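Local structure of hydrazine synthase subunit alpha (Candidatus Kuenenia stuttgartiensis, 5C2V) at residues Leu33-Pro38 with Asp382-Pro387. The protein forms part of hydrazine synthase, whose alpha subunit condenses hydroxylamine from the gamma subunit with ammonia to give hydrazine. Numbering follows the deposited sequence.
With CA (calcium ion), chain B.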
ATOM      1  N   LEU D  33     -19.380   7.435 -36.267  1.00 62.29           N
ATOM      2  CA  LEU D  33     -17.995   7.452 -36.724  1.00 76.90           C
ATOM      3  C   LEU D  33     -17.128   6.641 -35.772  1.00 83.75           C
ATOM      4  O   LEU D  33     -17.296   6.733 -34.556  1.00 91.01           O
ATOM      5  CB  LEU D  33     -17.465   8.886 -36.811  1.00 65.61           C
ATOM      6  CG  LEU D  33     -17.995   9.813 -37.904  1.00 81.96           C
ATOM      7  CD1 LEU D  33     -17.606  11.250 -37.604  1.00 64.71           C
ATOM      8  CD2 LEU D  33     -17.453   9.391 -39.257  1.00 90.25           C
ATOM      9  N   PHE D  34     -16.204   5.848 -36.307  1.00 76.48           N
ATOM     10  CA  PHE D  34     -15.276   5.134 -35.432  1.00 85.28           C
ATOM     11  C   PHE D  34     -13.959   4.769 -36.109  1.00 78.89           C
ATOM     12  O   PHE D  34     -13.844   4.780 -37.335  1.00 74.36           O
ATOM     13  CB  PHE D  34     -15.935   3.872 -34.857  1.00 73.48           C
ATOM     14  CG  PHE D  34     -16.346   2.863 -35.892  1.00 75.94           C
ATOM     15  CD1 PHE D  34     -15.489   1.839 -36.260  1.00 76.27           C
ATOM     16  CD2 PHE D  34     -17.600   2.922 -36.476  1.00 83.15           C
ATOM     17  CE1 PHE D  34     -15.868   0.903 -37.203  1.00 86.62           C
ATOM     18  CE2 PHE D  34     -17.985   1.989 -37.421  1.00 80.30           C
ATOM     19  CZ  PHE D  34     -17.118   0.978 -37.785  1.00 88.12           C
ATOM     20  N   THR D  35     -12.967   4.452 -35.283  1.00 77.12           N
ATOM     21  CA  THR D  35     -11.625   4.129 -35.748  1.00 72.16           C
ATOM     22  C   THR D  35     -11.412   2.623 -35.866  1.00 68.89           C
ATOM     23  O   THR D  35     -11.757   1.858 -34.960  1.00 76.23           O
ATOM     24  CB  THR D  35     -10.552   4.709 -34.802  1.00 63.23           C
ATOM     25  OG1 THR D  35     -10.764   6.117 -34.637  1.00 89.44           O
ATOM     26  CG2 THR D  35      -9.155   4.472 -35.358  1.00 67.24           C
ATOM     27  N   GLN D  36     -10.843   2.210 -36.994  1.00 58.80           N
ATOM     28  CA  GLN D  36     -10.437   0.828 -37.204  1.00 69.52           C
ATOM     29  C   GLN D  36      -8.918   0.737 -37.268  1.00 73.98           C
ATOM     30  O   GLN D  36      -8.280   1.419 -38.075  1.00 65.62           O
ATOM     31  CB  GLN D  36     -11.051   0.267 -38.486  1.00 63.28           C
ATOM     32  CG  GLN D  36     -12.556   0.082 -38.431  1.00 64.88           C
ATOM     33  CD  GLN D  36     -13.110  -0.520 -39.706  1.00 63.61           C
ATOM     34  OE1 GLN D  36     -12.565  -0.316 -40.790  1.00 54.93           O
ATOM     35  NE2 GLN D  36     -14.196  -1.275 -39.580  1.00 61.67           N
ATOM     36  N   SER D  37      -8.344  -0.108 -36.416  1.00 70.51           N
ATOM     37  CA  SER D  37      -6.898  -0.283 -36.369  1.00 66.85           C
ATOM     38  C   SER D  37      -6.519  -1.722 -36.698  1.00 60.81           C
ATOM     39  O   SER D  37      -7.260  -2.643 -36.375  1.00 52.89           O
ATOM     40  CB  SER D  37      -6.356   0.105 -34.991  1.00 68.74           C
ATOM     41  OG  SER D  37      -6.559   1.483 -34.733  1.00 61.61           O
ATOM     42  N   PRO D  38      -5.368  -1.922 -37.356  1.00 62.43           N
ATOM     43  CA  PRO D  38      -4.909  -3.291 -37.620  1.00 73.22           C
ATOM     44  C   PRO D  38      -4.676  -4.025 -36.306  1.00 77.95           C
ATOM     45  O   PRO D  38      -4.296  -3.370 -35.335  1.00 70.01           O
ATOM     46  CB  PRO D  38      -3.592  -3.086 -38.380  1.00 55.45           C
ATOM     47  CG  PRO D  38      -3.649  -1.679 -38.891  1.00 60.00           C
ATOM     48  CD  PRO D  38      -4.431  -0.912 -37.875  1.00 62.82           C
ATOM     49  N   ASP D 382     -12.025  -2.435 -33.670  1.00 78.00           N
ATOM     50  CA  ASP D 382     -13.015  -1.397 -33.893  1.00 71.97           C
ATOM     51  C   ASP D 382     -13.243  -0.650 -32.592  1.00 68.29           C
ATOM     52  O   ASP D 382     -13.848  -1.181 -31.660  1.00 59.06           O
ATOM     53  CB  ASP D 382     -14.318  -2.010 -34.418  1.00 63.33           C
ATOM     54  CG  ASP D 382     -14.091  -2.909 -35.627  1.00 65.85           C
ATOM     55  OD1 ASP D 382     -13.488  -2.437 -36.612  1.00 81.51           O
ATOM     56  OD2 ASP D 382     -14.498  -4.093 -35.590  1.00 66.74           O
ATOM     57  N   HIS D 383     -12.756   0.586 -32.526  1.00 62.74           N
ATOM     58  CA  HIS D 383     -12.819   1.338 -31.281  1.00 70.91           C
ATOM     59  C   HIS D 383     -13.021   2.829 -31.519  1.00 72.99           C
ATOM     60  O   HIS D 383     -13.145   3.273 -32.659  1.00 70.60           O
ATOM     61  CB  HIS D 383     -11.551   1.103 -30.452  1.00 54.71           C
ATOM     62  CG  HIS D 383     -10.322   1.740 -31.020  1.00 62.09           C
ATOM     63  ND1 HIS D 383      -9.800   1.395 -32.249  1.00 72.90           N
ATOM     64  CD2 HIS D 383      -9.500   2.693 -30.519  1.00 59.61           C
ATOM     65  CE1 HIS D 383      -8.717   2.114 -32.483  1.00 64.34           C
ATOM     66  NE2 HIS D 383      -8.513   2.909 -31.449  1.00 59.16           N
ATOM     67  N   GLN D 384     -13.056   3.585 -30.426  1.00 66.97           N
ATOM     68  CA  GLN D 384     -13.350   5.019 -30.452  1.00 68.35           C
ATOM     69  C   GLN D 384     -14.650   5.362 -31.183  1.00 71.45           C
ATOM     70  O   GLN D 384     -14.634   6.149 -32.129  1.00 70.32           O
ATOM     71  CB  GLN D 384     -12.187   5.784 -31.090  1.00 53.97           C
ATOM     72  CG  GLN D 384     -10.930   5.832 -30.241  1.00 43.37           C
ATOM     73  CD  GLN D 384      -9.794   6.565 -30.927  1.00 65.16           C
ATOM     74  OE1 GLN D 384      -9.732   6.627 -32.155  1.00 76.88           O
ATOM     75  NE2 GLN D 384      -8.889   7.130 -30.135  1.00 47.91           N
ATOM     76  N   PRO D 385     -15.782   4.773 -30.753  1.00 67.70           N
ATOM     77  CA  PRO D 385     -17.040   5.129 -31.417  1.00 69.91           C
ATOM     78  C   PRO D 385     -17.463   6.564 -31.111  1.00 71.57           C
ATOM     79  O   PRO D 385     -17.461   6.976 -29.951  1.00 73.52           O
ATOM     80  CB  PRO D 385     -18.037   4.123 -30.837  1.00 49.88           C
ATOM     81  CG  PRO D 385     -17.502   3.813 -29.489  1.00 65.57           C
ATOM     82  CD  PRO D 385     -16.002   3.867 -29.610  1.00 62.61           C
ATOM     83  N   ALA D 386     -17.822   7.311 -32.149  1.00 86.49           N
ATOM     84  CA  ALA D 386     -18.277   8.687 -31.987  1.00 75.01           C
ATOM     85  C   ALA D 386     -19.529   8.931 -32.821  1.00 70.49           C
ATOM     86  O   ALA D 386     -19.436   9.348 -33.975  1.00 69.54           O
ATOM     87  CB  ALA D 386     -17.177   9.663 -32.374  1.00 63.81           C
ATOM     88  N   PRO D 387     -20.708   8.668 -32.235  1.00 69.86           N
ATOM     89  CA  PRO D 387     -21.988   8.788 -32.942  1.00 73.40           C
ATOM     90  C   PRO D 387     -22.274  10.221 -33.374  1.00 82.66           C
ATOM     91  O   PRO D 387     -21.854  11.158 -32.694  1.00 70.92           O
ATOM     92  CB  PRO D 387     -23.006   8.317 -31.901  1.00 59.31           C
ATOM     93  CG  PRO D 387     -22.360   8.614 -30.594  1.00 53.63           C
ATOM     94  CD  PRO D 387     -20.897   8.353 -30.808  1.00 58.71           C
TER
HETATM   95 CA    CA B 903     -13.278  -6.044 -34.774  1.00 65.94          CA
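Thr35 and Gln384 meet beside a beta bulge, where a side-chain hydrogen bond joins the two strands. The Gln384 chain starts at CB, which lies 3.8 Å from Thr35 OG1. Beyond CG it runs extended (chi2 178°), carrying CD alongside the threonine, 3.9 Å from Thr35 OG1. At the tip, Gln384 OE1 accepts a hydrogen bond of 2.7 Å from Thr35 OG1, the hydroxyl approaching in the plane of the amide carbonyl at a C=O...donor angle of 151°. Asp81 N, on strand 76-84, is a second donor to the same oxygen.

Gln384, in a left-handed backbone conformation, and Pro385 together lie opposite Phe34, making the bulge. On one side of it Leu33 and Ala386 form a hydrogen-bonded antiparallel pair; on the other Thr35 and His383 do the same, with His383 N to Thr35 O at 2.9 Å. These strands, 165° apart in direction, join the two ends of the six-bladed beta-propeller's sequence, closing the ring. Strand 381-387 adds to the N-terminal strands 31-37, 58-63 and 69-71 to complete one four-stranded blade, the "Velcro" closure of propellers.

On the Thr35 face, the His383 ring sits with Thr35 CB over one face, 4.3 Å from the ring centroid, in a CH-pi contact. Ser37 OG, also hydrogen-bonded to Ser57, meets the ring in plane at its edge, 3.2 Å from His383 CE1.

Across the sheet, the Asp382 carboxylate divides its work. OD2 binds the calcium ion at 2.4 Å, in a site completed by Asp376 and backbone oxygens of Phe358, Asp377 and Trp380, while Asp382 OD1 takes a weak hydrogen bond from Gln36 NE2 at 3.3 Å. The other end of that amide, Gln36 OE1, is held by Arg58, a residue of the trimethyl glycine pocket.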